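Long-range contact in NTF2 domain-containing protein (Chaetomium thermophilum, PDB 4X2H), which probably serves as the Mtr2 subunit of the Mex67:Mtr2 mRNA nuclear export factor, pairing with its partner through an NTF2-like domain: residues D151-P157 with Y173-K179. Residue numbers count along the deposited sequence, not the author numbering.
Sequences DVFILVP and YLIASHK
Two neighbouring antiparallel strands of the NTF2-like sheet meet here, in register Val152-Lys179, Phe153-His178 and Ile154-Ser177, then, one residue displaced, Leu155-Ile175, Val156-Leu174 and Pro157-Tyr173. The displacement is a classic beta bulge: Ala176 leaves the extended conformation (phi/psi -96/-34), so that Ile154 O accepts from Ala176 N at 2.8 Å and weakly from Ser177 N at 3.4 Å, while Ile154 N donates to Ser177 O (2.9 Å). Strand 151-157 thus runs at 176° to 177-179 but at 139° to 173-175. Reciprocal N-to-O bonds join Val152 with Lys179 (both 2.9 Å) and Val156 with Leu174 (2.9 and 2.7 Å).

Phe153, Leu155, Ile175 and His178 share a face; helix 3-20 covers the first three, Trp59 meets the imidazole edge-to-face. Phe153 (m, chi2 91°) and His178 (t, chi2 -158°) form an offset stack, centroids 4.4 Å apart, planes at 19°. Leu155 (m, t) brings CD2 to 3.8 Å from Ile175 CG1. On the opposite face, toward the putative mRNA export protein, probably Mex67, Val152 (m) sets CG2 3.5 Å from Lys179 CB. Small Ala176 fits the bulge, CB 4.1 Å from Val156 CG1. Proline, lacking NH, suits the non-hydrogen-bonded end pair: Tyr173 (m, chi2 86°) lays CD2 3.6 Å from Pro157 CA, its OH bonded to Val119 O.

Asp151's off-well chi1 (-101°) carries OD1 to His178 NE2, which donates at 2.8 Å. Asp151 and His178 are thus satisfied within the chain, with Tyr16 and Tyr29, whereas Ser177 OG and Lys179 NZ bond polar side chains of the partner chain.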
loop_
_atom_site.group_PDB
_atom_site.type_symbol
_atom_site.label_atom_id
_atom_site.label_comp_id
_atom_site.label_asym_id
_atom_site.label_seq_id
_atom_site.Cartn_x
_atom_site.Cartn_y
_atom_site.Cartn_z
ATOM N N ASP B 151 1.890 -1.038 6.639
ATOM C CA ASP B 151 0.436 -1.099 6.529
ATOM C C ASP B 151 0.032 -0.778 5.101
ATOM O O ASP B 151 0.593 0.128 4.497
ATOM C CB ASP B 151 -0.231 -0.085 7.474
ATOM C CG ASP B 151 -0.767 -0.707 8.752
ATOM O OD1 ASP B 151 -1.150 -1.895 8.750
ATOM O OD2 ASP B 151 -0.830 0.023 9.770
ATOM N N VAL B 152 -0.931 -1.513 4.557
ATOM C CA VAL B 152 -1.563 -1.096 3.315
ATOM C C VAL B 152 -3.073 -1.066 3.505
ATOM O O VAL B 152 -3.643 -1.909 4.196
ATOM C CB VAL B 152 -1.186 -2.002 2.110
ATOM C CG1 VAL B 152 0.304 -1.859 1.782
ATOM C CG2 VAL B 152 -1.581 -3.451 2.356
ATOM N N PHE B 153 -3.700 -0.056 2.912
ATOM C CA PHE B 153 -5.138 0.151 3.014
ATOM C C PHE B 153 -5.732 0.389 1.649
ATOM O O PHE B 153 -5.106 1.027 0.801
ATOM C CB PHE B 153 -5.486 1.366 3.878
ATOM C CG PHE B 153 -4.929 1.329 5.267
ATOM C CD1 PHE B 153 -3.692 1.882 5.542
ATOM C CD2 PHE B 153 -5.668 0.793 6.310
ATOM C CE1 PHE B 153 -3.195 1.886 6.817
ATOM C CE2 PHE B 153 -5.170 0.788 7.590
ATOM C CZ PHE B 153 -3.933 1.335 7.850
ATOM N N ILE B 154 -6.947 -0.102 1.446
ATOM C CA ILE B 154 -7.779 0.408 0.372
ATOM C C ILE B 154 -8.849 1.293 1.001
ATOM O O ILE B 154 -9.632 0.848 1.844
ATOM C CB ILE B 154 -8.408 -0.710 -0.468
ATOM C CG1 ILE B 154 -7.306 -1.477 -1.197
ATOM C CG2 ILE B 154 -9.378 -0.120 -1.487
ATOM C CD1 ILE B 154 -7.778 -2.735 -1.888
ATOM N N LEU B 155 -8.855 2.558 0.603
ATOM C CA LEU B 155 -9.809 3.522 1.127
ATOM C C LEU B 155 -10.890 3.833 0.109
ATOM O O LEU B 155 -10.601 3.951 -1.080
ATOM C CB LEU B 155 -9.101 4.807 1.528
ATOM C CG LEU B 155 -8.012 4.682 2.590
ATOM C CD1 LEU B 155 -7.304 6.009 2.724
ATOM C CD2 LEU B 155 -8.591 4.240 3.930
ATOM N N VAL B 156 -12.128 3.971 0.583
ATOM C CA VAL B 156 -13.260 4.332 -0.275
ATOM C C VAL B 156 -14.000 5.537 0.318
ATOM O O VAL B 156 -13.873 5.829 1.510
ATOM C CB VAL B 156 -14.239 3.148 -0.462
ATOM C CG1 VAL B 156 -13.575 2.013 -1.237
ATOM C CG2 VAL B 156 -14.756 2.646 0.876
ATOM N N PRO B 157 -14.760 6.264 -0.519
ATOM C CA PRO B 157 -15.472 7.454 -0.040
ATOM C C PRO B 157 -16.497 7.153 1.050
ATOM O O PRO B 157 -17.207 6.151 0.962
ATOM C CB PRO B 157 -16.178 7.971 -1.297
ATOM C CG PRO B 157 -15.423 7.413 -2.430
ATOM C CD PRO B 157 -14.908 6.085 -1.972
ATOM N N TYR B 173 -12.940 9.258 4.197
ATOM C CA TYR B 173 -12.692 8.007 3.485
ATOM C C TYR B 173 -12.521 6.864 4.475
ATOM O O TYR B 173 -11.895 7.031 5.530
ATOM C CB TYR B 173 -11.465 8.148 2.577
ATOM C CG TYR B 173 -11.692 9.193 1.515
ATOM C CD1 TYR B 173 -11.442 10.536 1.770
ATOM C CD2 TYR B 173 -12.209 8.847 0.273
ATOM C CE1 TYR B 173 -11.679 11.502 0.809
ATOM C CE2 TYR B 173 -12.448 9.802 -0.697
ATOM C CZ TYR B 173 -12.187 11.129 -0.422
ATOM O OH TYR B 173 -12.431 12.083 -1.382
ATOM N N LEU B 174 -13.086 5.710 4.131
ATOM C CA LEU B 174 -13.148 4.569 5.038
ATOM C C LEU B 174 -12.312 3.398 4.541
ATOM O O LEU B 174 -12.046 3.281 3.353
ATOM C CB LEU B 174 -14.598 4.123 5.215
ATOM C CG LEU B 174 -15.534 5.191 5.777
ATOM C CD1 LEU B 174 -16.983 4.770 5.603
ATOM C CD2 LEU B 174 -15.220 5.462 7.236
ATOM N N ILE B 175 -11.913 2.525 5.458
ATOM C CA ILE B 175 -11.095 1.373 5.113
ATOM C C ILE B 175 -11.950 0.210 4.629
ATOM O O ILE B 175 -12.777 -0.322 5.377
ATOM C CB ILE B 175 -10.262 0.887 6.304
ATOM C CG1 ILE B 175 -9.426 2.028 6.884
ATOM C CG2 ILE B 175 -9.362 -0.271 5.887
ATOM C CD1 ILE B 175 -8.945 1.748 8.279
ATOM N N ALA B 176 -11.724 -0.185 3.385
ATOM C CA ALA B 176 -12.391 -1.343 2.791
ATOM C C ALA B 176 -11.519 -2.588 2.895
ATOM O O ALA B 176 -12.027 -3.702 3.021
ATOM C CB ALA B 176 -12.730 -1.067 1.346
ATOM N N SER B 177 -10.208 -2.385 2.810
ATOM C CA SER B 177 -9.225 -3.456 2.988
ATOM C C SER B 177 -8.052 -2.932 3.792
ATOM O O SER B 177 -7.713 -1.750 3.711
ATOM C CB SER B 177 -8.722 -3.999 1.646
ATOM O OG SER B 177 -9.738 -4.674 0.932
ATOM N N HIS B 178 -7.424 -3.826 4.547
ATOM C CA HIS B 178 -6.317 -3.471 5.411
ATOM C C HIS B 178 -5.429 -4.686 5.598
ATOM O O HIS B 178 -5.914 -5.743 5.991
ATOM C CB HIS B 178 -6.831 -2.971 6.762
ATOM C CG HIS B 178 -5.756 -2.701 7.768
ATOM N ND1 HIS B 178 -6.003 -2.676 9.121
ATOM C CD2 HIS B 178 -4.436 -2.438 7.621
ATOM C CE1 HIS B 178 -4.881 -2.410 9.769
ATOM N NE2 HIS B 178 -3.915 -2.265 8.881
ATOM N N LYS B 179 -4.145 -4.536 5.285
ATOM C CA LYS B 179 -3.149 -5.546 5.617
ATOM C C LYS B 179 -2.060 -4.928 6.469
ATOM O O LYS B 179 -1.462 -3.915 6.102
ATOM C CB LYS B 179 -2.521 -6.164 4.372
ATOM C CG LYS B 179 -3.504 -6.741 3.388
ATOM C CD LYS B 179 -2.767 -7.282 2.176
ATOM C CE LYS B 179 -3.707 -7.942 1.190
ATOM N NZ LYS B 179 -4.493 -9.033 1.826
#